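Local structure of multicopper oxidase (6TTD) at residues L83-D88 with Y158-H163; D114-W119 with Y133-D138; H120-P125 with G154-H159. The protein probably couples oxidation of metal ions or phenolic substrates at one copper to reduction of oxygen to water at a three-copper cluster. All coordinates share one frame; numbering follows the deposited sequence.

Contact 1: residues L83-D88 with Y158-H163; sequences LVYEID and YHPHPH. With CU (copper (II) ion), chain F; CU (copper (II) ion), chain D.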
loop_
_atom_site.group_PDB
_atom_site.type_symbol
_atom_site.label_atom_id
_atom_site.label_comp_id
_atom_site.label_asym_id
_atom_site.label_seq_id
_atom_site.Cartn_x
_atom_site.Cartn_y
_atom_site.Cartn_z
ATOM N N LEU A 83 -13.807 12.425 -2.109
ATOM C CA LEU A 83 -13.428 12.024 -3.450
ATOM C C LEU A 83 -13.638 10.527 -3.620
ATOM O O LEU A 83 -13.508 9.759 -2.671
ATOM C CB LEU A 83 -11.952 12.344 -3.736
ATOM C CG LEU A 83 -11.548 13.787 -3.969
ATOM C CD1 LEU A 83 -10.037 13.983 -3.794
ATOM C CD2 LEU A 83 -11.989 14.191 -5.402
ATOM N N VAL A 84 -13.971 10.116 -4.845
ATOM C CA VAL A 84 -14.023 8.697 -5.220
ATOM C C VAL A 84 -13.478 8.491 -6.623
ATOM O O VAL A 84 -13.589 9.370 -7.487
ATOM C CB VAL A 84 -15.449 8.128 -5.183
ATOM C CG1 VAL A 84 -15.940 8.076 -3.743
ATOM C CG2 VAL A 84 -16.341 8.950 -6.024
ATOM N N TYR A 85 -12.882 7.317 -6.859
ATOM C CA TYR A 85 -12.661 6.860 -8.214
ATOM C C TYR A 85 -13.891 6.070 -8.610
ATOM O O TYR A 85 -14.257 5.096 -7.931
ATOM C CB TYR A 85 -11.431 5.969 -8.341
ATOM C CG TYR A 85 -10.075 6.670 -8.223
ATOM C CD1 TYR A 85 -9.688 7.651 -9.147
ATOM C CD2 TYR A 85 -9.139 6.291 -7.218
ATOM C CE1 TYR A 85 -8.449 8.267 -9.049
ATOM C CE2 TYR A 85 -7.893 6.888 -7.127
ATOM C CZ TYR A 85 -7.570 7.856 -8.058
ATOM O OH TYR A 85 -6.378 8.431 -7.952
ATOM N N GLU A 86 -14.524 6.483 -9.689
ATOM C CA GLU A 86 -15.634 5.748 -10.264
ATOM C C GLU A 86 -15.133 4.919 -11.442
ATOM O O GLU A 86 -14.572 5.473 -12.394
ATOM C CB GLU A 86 -16.756 6.667 -10.734
ATOM C CG GLU A 86 -17.693 5.782 -11.519
ATOM C CD GLU A 86 -18.971 6.402 -11.818
ATOM O OE1 GLU A 86 -19.044 7.642 -11.655
ATOM O OE2 GLU A 86 -19.910 5.633 -12.191
ATOM N N ILE A 87 -15.354 3.605 -11.364
ATOM C CA ILE A 87 -15.005 2.624 -12.387
ATOM C C ILE A 87 -16.206 1.708 -12.552
ATOM O O ILE A 87 -16.743 1.218 -11.548
ATOM C CB ILE A 87 -13.764 1.784 -11.997
ATOM C CG1 ILE A 87 -12.634 2.647 -11.448
ATOM C CG2 ILE A 87 -13.341 0.859 -13.167
ATOM C CD1 ILE A 87 -11.409 1.821 -10.995
ATOM N N ASP A 88 -16.665 1.520 -13.795
ATOM C CA ASP A 88 -17.687 0.493 -14.063
ATOM C C ASP A 88 -18.874 0.637 -13.105
ATOM O O ASP A 88 -19.335 -0.350 -12.537
ATOM C CB ASP A 88 -17.124 -0.952 -13.927
ATOM C CG ASP A 88 -16.089 -1.383 -15.036
ATOM O OD1 ASP A 88 -16.121 -0.890 -16.187
ATOM O OD2 ASP A 88 -15.227 -2.269 -14.731
ATOM N N TYR A 158 -4.116 1.422 -5.784
ATOM C CA TYR A 158 -4.149 2.533 -6.719
ATOM C C TYR A 158 -4.532 3.811 -5.984
ATOM O O TYR A 158 -5.438 3.817 -5.137
ATOM C CB TYR A 158 -5.062 2.220 -7.918
ATOM C CG TYR A 158 -6.562 2.055 -7.693
ATOM C CD1 TYR A 158 -7.460 3.105 -8.001
ATOM C CD2 TYR A 158 -7.093 0.820 -7.285
ATOM C CE1 TYR A 158 -8.845 2.972 -7.842
ATOM C CE2 TYR A 158 -8.463 0.649 -7.142
ATOM C CZ TYR A 158 -9.339 1.745 -7.415
ATOM O OH TYR A 158 -10.679 1.583 -7.277
ATOM N N HIS A 159 -3.831 4.896 -6.302
ATOM C CA HIS A 159 -4.089 6.132 -5.587
ATOM C C HIS A 159 -3.464 7.287 -6.372
ATOM O O HIS A 159 -2.620 7.051 -7.239
ATOM C CB HIS A 159 -3.542 6.056 -4.153
ATOM C CG HIS A 159 -2.048 6.012 -4.057
ATOM N ND1 HIS A 159 -1.256 7.110 -4.336
ATOM C CD2 HIS A 159 -1.199 5.029 -3.651
ATOM C CE1 HIS A 159 0.024 6.796 -4.140
ATOM N NE2 HIS A 159 0.084 5.550 -3.704
ATOM N N PRO A 160 -3.850 8.542 -6.082
ATOM C CA PRO A 160 -3.317 9.682 -6.853
ATOM C C PRO A 160 -1.859 9.991 -6.499
ATOM O O PRO A 160 -1.343 9.600 -5.445
ATOM C CB PRO A 160 -4.216 10.860 -6.442
ATOM C CG PRO A 160 -4.680 10.472 -5.039
ATOM C CD PRO A 160 -4.844 8.958 -5.076
ATOM N N HIS A 161 -1.205 10.756 -7.379
ATOM C CA HIS A 161 0.207 11.064 -7.154
ATOM C C HIS A 161 0.579 12.487 -7.590
ATOM O O HIS A 161 1.696 12.680 -8.097
ATOM C CB HIS A 161 1.049 10.014 -7.931
ATOM C CG HIS A 161 2.276 9.555 -7.197
ATOM N ND1 HIS A 161 3.340 10.389 -6.928
ATOM C CD2 HIS A 161 2.609 8.340 -6.683
ATOM C CE1 HIS A 161 4.260 9.713 -6.249
ATOM N NE2 HIS A 161 3.858 8.459 -6.117
ATOM N N PRO A 162 -0.296 13.507 -7.475
ATOM C CA PRO A 162 0.126 14.864 -7.893
ATOM C C PRO A 162 1.222 15.394 -6.981
ATOM O O PRO A 162 1.227 15.139 -5.775
ATOM C CB PRO A 162 -1.142 15.712 -7.739
ATOM C CG PRO A 162 -1.847 15.073 -6.565
ATOM C CD PRO A 162 -1.656 13.545 -6.885
ATOM N N HIS A 163 2.157 16.134 -7.564
ATOM C CA HIS A 163 3.119 16.961 -6.810
ATOM C C HIS A 163 2.444 17.712 -5.682
ATOM O O HIS A 163 1.469 18.423 -5.918
ATOM C CB HIS A 163 3.729 17.956 -7.795
ATOM C CG HIS A 163 4.751 18.861 -7.207
ATOM N ND1 HIS A 163 5.177 19.998 -7.853
ATOM C CD2 HIS A 163 5.455 18.792 -6.053
ATOM C CE1 HIS A 163 6.109 20.594 -7.122
ATOM N NE2 HIS A 163 6.290 19.884 -6.021
HETATM CU CU CU F . 1.535 4.365 -2.871
HETATM CU CU CU D . 4.934 6.954 -5.371
#
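The Y85 and Y158 side chains pass alongside each other in the buried interior, running in contrary senses. Their rings are turned by 40° and count as neither stacked nor edge-to-face. The closest atoms are CD2 of Y85 and CE1 of Y158, 3.4 Å apart. CB of Y85 lies in the plane of the Y158 ring, at its edge. I87 and Y158 point at each other, with I87 CD1 3.8 Å from the Y158 OH. That hydroxyl is hydrogen-bonded to the backbone O of P93, which pins the far end of the ring.

Y85 has its CG beside the backbone N and anti to the carbonyl carbon (chi1 -72°). Its ring then runs on to the H159-P160 peptide. CA of H159 lies at the ring edge, and the Y85 OH sits 3.3 Å from CD of P160. The same OH is 3.1 Å from N of P160, but that nitrogen has no hydrogen to give, so this is packing only. A serine in place of Y85 would probably leave a gap beside Y158 and P160 and let the Y158 ring shift.

Next to this packing, H159 ND1 donates to P160 O (2.7 Å, 151°). The acceptor lies in the H159 ring plane, so the bond fixes the ring's rotation. H159 NE2 binds copper at 2.0 Å, and H161 NE2 binds a second copper. The two strands belong to facing sheets of a cupredoxin-type beta sandwich, and the HXH motif at this strand end supplies ligands to the trinuclear copper cluster of multicopper oxidases.

Contact 2: residues D114-W119 with Y133-D138; sequences DSIIHW and YYAVKD. With CU (copper (II) ion), chain E.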
loop_
_atom_site.group_PDB
_atom_site.type_symbol
_atom_site.label_atom_id
_atom_site.label_comp_id
_atom_site.label_asym_id
_atom_site.label_seq_id
_atom_site.Cartn_x
_atom_site.Cartn_y
_atom_site.Cartn_z
ATOM N N ASP A 114 -4.844 19.444 -10.293
ATOM C CA ASP A 114 -4.003 18.498 -11.021
ATOM C C ASP A 114 -4.019 17.110 -10.376
ATOM O O ASP A 114 -3.863 16.990 -9.159
ATOM C CB ASP A 114 -2.571 18.961 -11.016
ATOM C CG ASP A 114 -2.345 20.136 -11.868
ATOM O OD1 ASP A 114 -3.312 20.719 -12.451
ATOM O OD2 ASP A 114 -1.145 20.465 -11.959
ATOM N N SER A 115 -4.111 16.051 -11.193
ATOM C CA SER A 115 -4.033 14.718 -10.611
ATOM C C SER A 115 -3.604 13.682 -11.648
ATOM O O SER A 115 -3.569 13.937 -12.858
ATOM C CB SER A 115 -5.392 14.345 -9.978
ATOM O OG SER A 115 -5.194 13.255 -9.087
ATOM N N ILE A 116 -3.286 12.481 -11.153
ATOM C CA ILE A 116 -2.908 11.343 -11.996
ATOM C C ILE A 116 -3.007 10.131 -11.075
ATOM O O ILE A 116 -2.759 10.267 -9.862
ATOM C CB ILE A 116 -1.468 11.503 -12.557
ATOM C CG1 ILE A 116 -1.137 10.437 -13.602
ATOM C CG2 ILE A 116 -0.399 11.482 -11.421
ATOM C CD1 ILE A 116 -1.825 10.698 -14.876
ATOM N N ILE A 117 -3.395 8.947 -11.615
ATOM C CA ILE A 117 -3.415 7.731 -10.795
ATOM C C ILE A 117 -2.073 7.024 -10.900
ATOM O O ILE A 117 -1.565 6.823 -12.009
ATOM C CB ILE A 117 -4.519 6.745 -11.229
ATOM C CG1 ILE A 117 -5.847 7.464 -11.550
ATOM C CG2 ILE A 117 -4.641 5.704 -10.110
ATOM C CD1 ILE A 117 -6.947 6.557 -11.984
ATOM N N HIS A 118 -1.568 6.511 -9.776
ATOM C CA HIS A 118 -0.407 5.629 -9.749
ATOM C C HIS A 118 -0.841 4.220 -9.331
ATOM O O HIS A 118 -1.682 4.060 -8.428
ATOM C CB HIS A 118 0.643 6.207 -8.772
ATOM C CG HIS A 118 1.714 5.239 -8.345
ATOM N ND1 HIS A 118 2.616 4.683 -9.220
ATOM C CD2 HIS A 118 2.045 4.769 -7.117
ATOM C CE1 HIS A 118 3.443 3.895 -8.554
ATOM N NE2 HIS A 118 3.109 3.927 -7.276
ATOM N N TRP A 119 -0.306 3.194 -10.006
ATOM C CA TRP A 119 -0.622 1.805 -9.702
ATOM C C TRP A 119 0.508 1.346 -8.791
ATOM O O TRP A 119 1.567 0.903 -9.233
ATOM C CB TRP A 119 -0.737 0.952 -10.963
ATOM C CG TRP A 119 -1.287 1.764 -12.103
ATOM C CD1 TRP A 119 -0.579 2.293 -13.161
ATOM C CD2 TRP A 119 -2.664 2.202 -12.285
ATOM N NE1 TRP A 119 -1.447 3.026 -13.996
ATOM C CE2 TRP A 119 -2.713 2.979 -13.469
ATOM C CE3 TRP A 119 -3.857 1.997 -11.570
ATOM C CZ2 TRP A 119 -3.890 3.536 -13.939
ATOM C CZ3 TRP A 119 -5.051 2.561 -12.072
ATOM C CH2 TRP A 119 -5.050 3.308 -13.227
ATOM N N TYR A 133 4.992 14.214 -13.308
ATOM C CA TYR A 133 5.186 14.986 -14.531
ATOM C C TYR A 133 4.014 14.805 -15.478
ATOM O O TYR A 133 3.775 15.697 -16.293
ATOM C CB TYR A 133 6.475 14.605 -15.272
ATOM C CG TYR A 133 7.773 14.884 -14.549
ATOM C CD1 TYR A 133 7.841 15.793 -13.481
ATOM C CD2 TYR A 133 8.944 14.232 -14.936
ATOM C CE1 TYR A 133 9.043 16.056 -12.826
ATOM C CE2 TYR A 133 10.166 14.475 -14.277
ATOM C CZ TYR A 133 10.194 15.363 -13.227
ATOM O OH TYR A 133 11.386 15.583 -12.600
ATOM N N TYR A 134 3.259 13.695 -15.364
ATOM C CA TYR A 134 2.150 13.386 -16.281
ATOM C C TYR A 134 0.783 13.789 -15.727
ATOM O O TYR A 134 -0.233 13.585 -16.402
ATOM C CB TYR A 134 2.142 11.880 -16.671
ATOM C CG TYR A 134 3.206 11.704 -17.664
ATOM C CD1 TYR A 134 3.024 12.183 -18.967
ATOM C CD2 TYR A 134 4.444 11.189 -17.312
ATOM C CE1 TYR A 134 4.037 12.130 -19.928
ATOM C CE2 TYR A 134 5.502 11.114 -18.286
ATOM C CZ TYR A 134 5.276 11.593 -19.592
ATOM O OH TYR A 134 6.277 11.546 -20.552
ATOM N N ALA A 135 0.738 14.396 -14.552
ATOM C CA ALA A 135 -0.538 14.828 -14.009
ATOM C C ALA A 135 -1.242 15.752 -14.998
ATOM O O ALA A 135 -0.615 16.601 -15.664
ATOM C CB ALA A 135 -0.337 15.531 -12.662
ATOM N N VAL A 136 -2.545 15.590 -15.085
ATOM C CA VAL A 136 -3.349 16.377 -16.005
ATOM C C VAL A 136 -4.152 17.386 -15.211
ATOM O O VAL A 136 -4.520 17.150 -14.051
ATOM C CB VAL A 136 -4.273 15.522 -16.909
ATOM C CG1 VAL A 136 -3.416 14.670 -17.805
ATOM C CG2 VAL A 136 -5.284 14.715 -16.108
ATOM N N LYS A 137 -4.452 18.514 -15.853
ATOM C CA LYS A 137 -5.233 19.551 -15.186
ATOM C C LYS A 137 -6.671 19.097 -14.906
ATOM O O LYS A 137 -7.188 18.141 -15.478
ATOM C CB LYS A 137 -5.231 20.842 -16.002
ATOM C CG LYS A 137 -3.817 21.278 -16.300
ATOM C CD LYS A 137 -3.699 22.760 -16.597
ATOM C CE LYS A 137 -3.634 23.572 -15.300
ATOM N NZ LYS A 137 -2.551 23.090 -14.349
ATOM N N ASP A 138 -7.314 19.806 -13.997
ATOM C CA ASP A 138 -8.683 19.468 -13.653
ATOM C C ASP A 138 -9.540 19.551 -14.907
ATOM O O ASP A 138 -9.434 20.502 -15.691
ATOM C CB ASP A 138 -9.179 20.432 -12.577
ATOM C CG ASP A 138 -10.518 20.023 -11.992
ATOM O OD1 ASP A 138 -10.682 18.817 -11.800
ATOM O OD2 ASP A 138 -11.362 20.886 -11.670
HETATM CU CU CU E . 4.405 3.515 -5.828
HETATM O O HOH W 1 -5.966 21.753 -12.354
#
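CG of D114 is anti to the carbonyl carbon (chi1 -71°), and the K137 chain bends back at its last two torsions (chi3 82°). Together these bring the K137 NZ to 3.1 Å from the D114 OD1. The two side chains run next to each other in the same sense. The pair is a salt bridge, and OD1 receives the K137 ammonium on its syn lone pair, the side of the other oxygen. A water also donates to D114 OD1 at 2.8 Å and accepts from the backbone N of D138. OD1 is thus gripped twice, by charge and by water.

Next to the salt bridge the backbones join. S115 N donates to V136 O at 3.1 Å, and V136 N donates to S115 O at 3.0 Å. Both bonds are fairly straight. They form a single antiparallel bridge of the hydrogen-bonded type, between the residues just before strand 117-120 of the cupredoxin domain and the connection that follows that strand. CA of D114 adds a CA-H...O contact to V136 O.

Beyond the bridge, I116 packs on A135, with the I116 CB 3.7 Å from the A135 CA. CD1 of I116 reaches the Y134 O at 3.6 Å. S115 points the other way, and its OG is hydrogen-bonded to Q169.

H118, three residues on from S115 and within strand 117-120, binds through NE2 the copper that it shares with H454, the type 2 position of the trinuclear cluster. H118 ND1 is hydrogen-bonded to D129 O, in the same connection, and its ring stacks on H456.

Contact 3: residues H120-P125 with G154-H159; sequences HGFRAP and GTYFYH. With CU (copper (II) ion), chain F.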
loop_
_atom_site.group_PDB
_atom_site.type_symbol
_atom_site.label_atom_id
_atom_site.label_comp_id
_atom_site.label_asym_id
_atom_site.label_seq_id
_atom_site.Cartn_x
_atom_site.Cartn_y
_atom_site.Cartn_z
ATOM N N HIS A 120 0.309 1.493 -7.499
ATOM C CA HIS A 120 1.415 1.270 -6.567
ATOM C C HIS A 120 1.751 -0.235 -6.514
ATOM O O HIS A 120 0.902 -1.063 -6.180
ATOM C CB HIS A 120 1.060 1.871 -5.194
ATOM C CG HIS A 120 2.054 1.580 -4.106
ATOM N ND1 HIS A 120 2.284 2.469 -3.069
ATOM C CD2 HIS A 120 2.843 0.498 -3.854
ATOM C CE1 HIS A 120 3.171 1.951 -2.226
ATOM N NE2 HIS A 120 3.534 0.768 -2.681
ATOM N N GLY A 121 2.998 -0.588 -6.875
ATOM C CA GLY A 121 3.467 -1.966 -6.934
ATOM C C GLY A 121 3.650 -2.488 -8.348
ATOM O O GLY A 121 4.347 -3.476 -8.525
ATOM N N PHE A 122 3.099 -1.828 -9.370
ATOM C CA PHE A 122 3.241 -2.356 -10.719
ATOM C C PHE A 122 4.663 -2.167 -11.237
ATOM O O PHE A 122 5.280 -1.111 -11.063
ATOM C CB PHE A 122 2.289 -1.656 -11.703
ATOM C CG PHE A 122 0.876 -2.100 -11.589
ATOM C CD1 PHE A 122 0.425 -2.762 -10.442
ATOM C CD2 PHE A 122 -0.021 -1.853 -12.643
ATOM C CE1 PHE A 122 -0.927 -3.165 -10.319
ATOM C CE2 PHE A 122 -1.365 -2.263 -12.563
ATOM C CZ PHE A 122 -1.816 -2.932 -11.398
ATOM N N ARG A 123 5.153 -3.168 -11.956
ATOM C CA ARG A 123 6.287 -2.945 -12.835
ATOM C C ARG A 123 5.734 -2.351 -14.126
ATOM O O ARG A 123 5.390 -3.061 -15.067
ATOM C CB ARG A 123 6.998 -4.266 -13.086
ATOM C CG ARG A 123 7.724 -4.785 -11.847
ATOM C CD ARG A 123 8.185 -6.193 -12.135
ATOM N NE ARG A 123 8.753 -6.734 -10.920
ATOM C CZ ARG A 123 10.067 -6.770 -10.708
ATOM N NH1 ARG A 123 10.837 -6.282 -11.686
ATOM N NH2 ARG A 123 10.596 -7.278 -9.567
ATOM N N ALA A 124 5.659 -1.042 -14.198
ATOM C CA ALA A 124 5.026 -0.454 -15.379
ATOM C C ALA A 124 6.026 0.436 -16.108
ATOM O O ALA A 124 6.957 0.971 -15.475
ATOM C CB ALA A 124 3.787 0.385 -14.996
ATOM N N PRO A 125 5.850 0.636 -17.420
ATOM C CA PRO A 125 6.624 1.676 -18.118
ATOM C C PRO A 125 6.260 3.031 -17.528
ATOM O O PRO A 125 5.097 3.289 -17.209
ATOM C CB PRO A 125 6.166 1.554 -19.581
ATOM C CG PRO A 125 4.874 0.824 -19.555
ATOM C CD PRO A 125 4.738 0.093 -18.238
ATOM N N GLY A 154 -1.172 -10.935 -6.048
ATOM C CA GLY A 154 -1.149 -10.383 -4.704
ATOM C C GLY A 154 -2.032 -9.135 -4.630
ATOM O O GLY A 154 -2.892 -8.915 -5.487
ATOM N N THR A 155 -1.792 -8.339 -3.585
ATOM C CA THR A 155 -2.573 -7.153 -3.271
ATOM C C THR A 155 -1.762 -5.910 -3.614
ATOM O O THR A 155 -0.680 -5.700 -3.042
ATOM C CB THR A 155 -2.913 -7.113 -1.785
ATOM O OG1 THR A 155 -3.496 -8.366 -1.420
ATOM C CG2 THR A 155 -3.865 -5.965 -1.517
ATOM N N TYR A 156 -2.288 -5.094 -4.520
ATOM C CA TYR A 156 -1.671 -3.833 -4.947
ATOM C C TYR A 156 -2.630 -2.663 -4.624
ATOM O O TYR A 156 -3.697 -2.849 -4.038
ATOM C CB TYR A 156 -1.308 -3.945 -6.428
ATOM C CG TYR A 156 -0.318 -5.064 -6.699
ATOM C CD1 TYR A 156 1.040 -4.772 -6.924
ATOM C CD2 TYR A 156 -0.740 -6.408 -6.740
ATOM C CE1 TYR A 156 1.941 -5.771 -7.148
ATOM C CE2 TYR A 156 0.170 -7.451 -6.959
ATOM C CZ TYR A 156 1.508 -7.133 -7.180
ATOM O OH TYR A 156 2.473 -8.139 -7.401
ATOM N N PHE A 157 -2.305 -1.469 -5.084
ATOM C CA PHE A 157 -2.872 -0.256 -4.473
ATOM C C PHE A 157 -2.942 0.845 -5.532
ATOM O O PHE A 157 -1.898 1.188 -6.119
ATOM C CB PHE A 157 -1.933 0.127 -3.295
ATOM C CG PHE A 157 -2.306 1.365 -2.464
ATOM C CD1 PHE A 157 -3.581 1.943 -2.456
ATOM C CD2 PHE A 157 -1.316 1.889 -1.591
ATOM C CE1 PHE A 157 -3.851 3.068 -1.655
ATOM C CE2 PHE A 157 -1.569 3.003 -0.797
ATOM C CZ PHE A 157 -2.859 3.594 -0.826
ATOM N N TYR A 158 -4.116 1.422 -5.784
ATOM C CA TYR A 158 -4.149 2.533 -6.719
ATOM C C TYR A 158 -4.532 3.811 -5.984
ATOM O O TYR A 158 -5.438 3.817 -5.137
ATOM C CB TYR A 158 -5.062 2.220 -7.918
ATOM C CG TYR A 158 -6.562 2.055 -7.693
ATOM C CD1 TYR A 158 -7.460 3.105 -8.001
ATOM C CD2 TYR A 158 -7.093 0.820 -7.285
ATOM C CE1 TYR A 158 -8.845 2.972 -7.842
ATOM C CE2 TYR A 158 -8.463 0.649 -7.142
ATOM C CZ TYR A 158 -9.339 1.745 -7.415
ATOM O OH TYR A 158 -10.679 1.583 -7.277
ATOM N N HIS A 159 -3.831 4.896 -6.302
ATOM C CA HIS A 159 -4.089 6.132 -5.587
ATOM C C HIS A 159 -3.464 7.287 -6.372
ATOM O O HIS A 159 -2.620 7.051 -7.239
ATOM C CB HIS A 159 -3.542 6.056 -4.153
ATOM C CG HIS A 159 -2.048 6.012 -4.057
ATOM N ND1 HIS A 159 -1.256 7.110 -4.336
ATOM C CD2 HIS A 159 -1.199 5.029 -3.651
ATOM C CE1 HIS A 159 0.024 6.796 -4.140
ATOM N NE2 HIS A 159 0.084 5.550 -3.704
HETATM CU CU CU F . 1.535 4.365 -2.871
#
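H120 and H159 bind the same copper through different ring nitrogens, ND1 in H120 and NE2 in H159. H120 ND1 is 2.0 Å from the copper. The two donor atoms, H120 ND1 and H159 NE2, are 3.8 Å apart, and each lies at the edge of the other ring. The rings therefore meet rim to rim, with planes at 65°. The outer nitrogen of H120, NE2, is hydrogen-bonded to D479, which helps fix the ring's rotation.

F157 completes an aromatic cluster. The H159 CD2 sits over the centre of one F157 face, and the H120 ring lies oblique to F157. The backbones pair antiparallel here. H120 N donates to F157 O over a short 2.6 Å, nearly along the C=O axis but bent at the hydrogen (142°). The return bond from F157 N to H120 O is weak, at 3.4 Å.

G121 then turns the chain with a positive phi of 107°. A side chain there would strike Y156 CD1. The carbonyl oxygens of H120 and G121 lie at the edge of the Y156 ring. F122 presents its ring edge toward the Y156 face in an offset edge-to-face pair, with the F122 CE1 4.0 Å from the Y156 CB. The Y156 hydroxyl is held by R152 O.

H510, from the C-terminal cupredoxin domain, is the third histidine on this copper, as at a type 3 site of the interdomain trinuclear cluster of multicopper oxidases.

Overall arrangement
The chain runs through 83-88, in one sheet of the N-terminal cupredoxin domain. It then passes 114-119, 120-125 and 133-138, and returns along 154-163. Contact 2 closes a short loop that includes strand 117-120, nested inside the larger loop closed by contact 1. Contact 3 closes the loop from H120 to F157 and crosses contact 2. Contacts 1 and 3 share Y158 and H159. Probable hydrogen bonds from H118 N to H159 O and from H161 N to I116 O join contacts 1 and 2. Contact 1 ties the two sheets together. Contact 2 ties the connection after strand 117-120 to the residues leading into that strand, and contact 3 ties its start to strand 154-160.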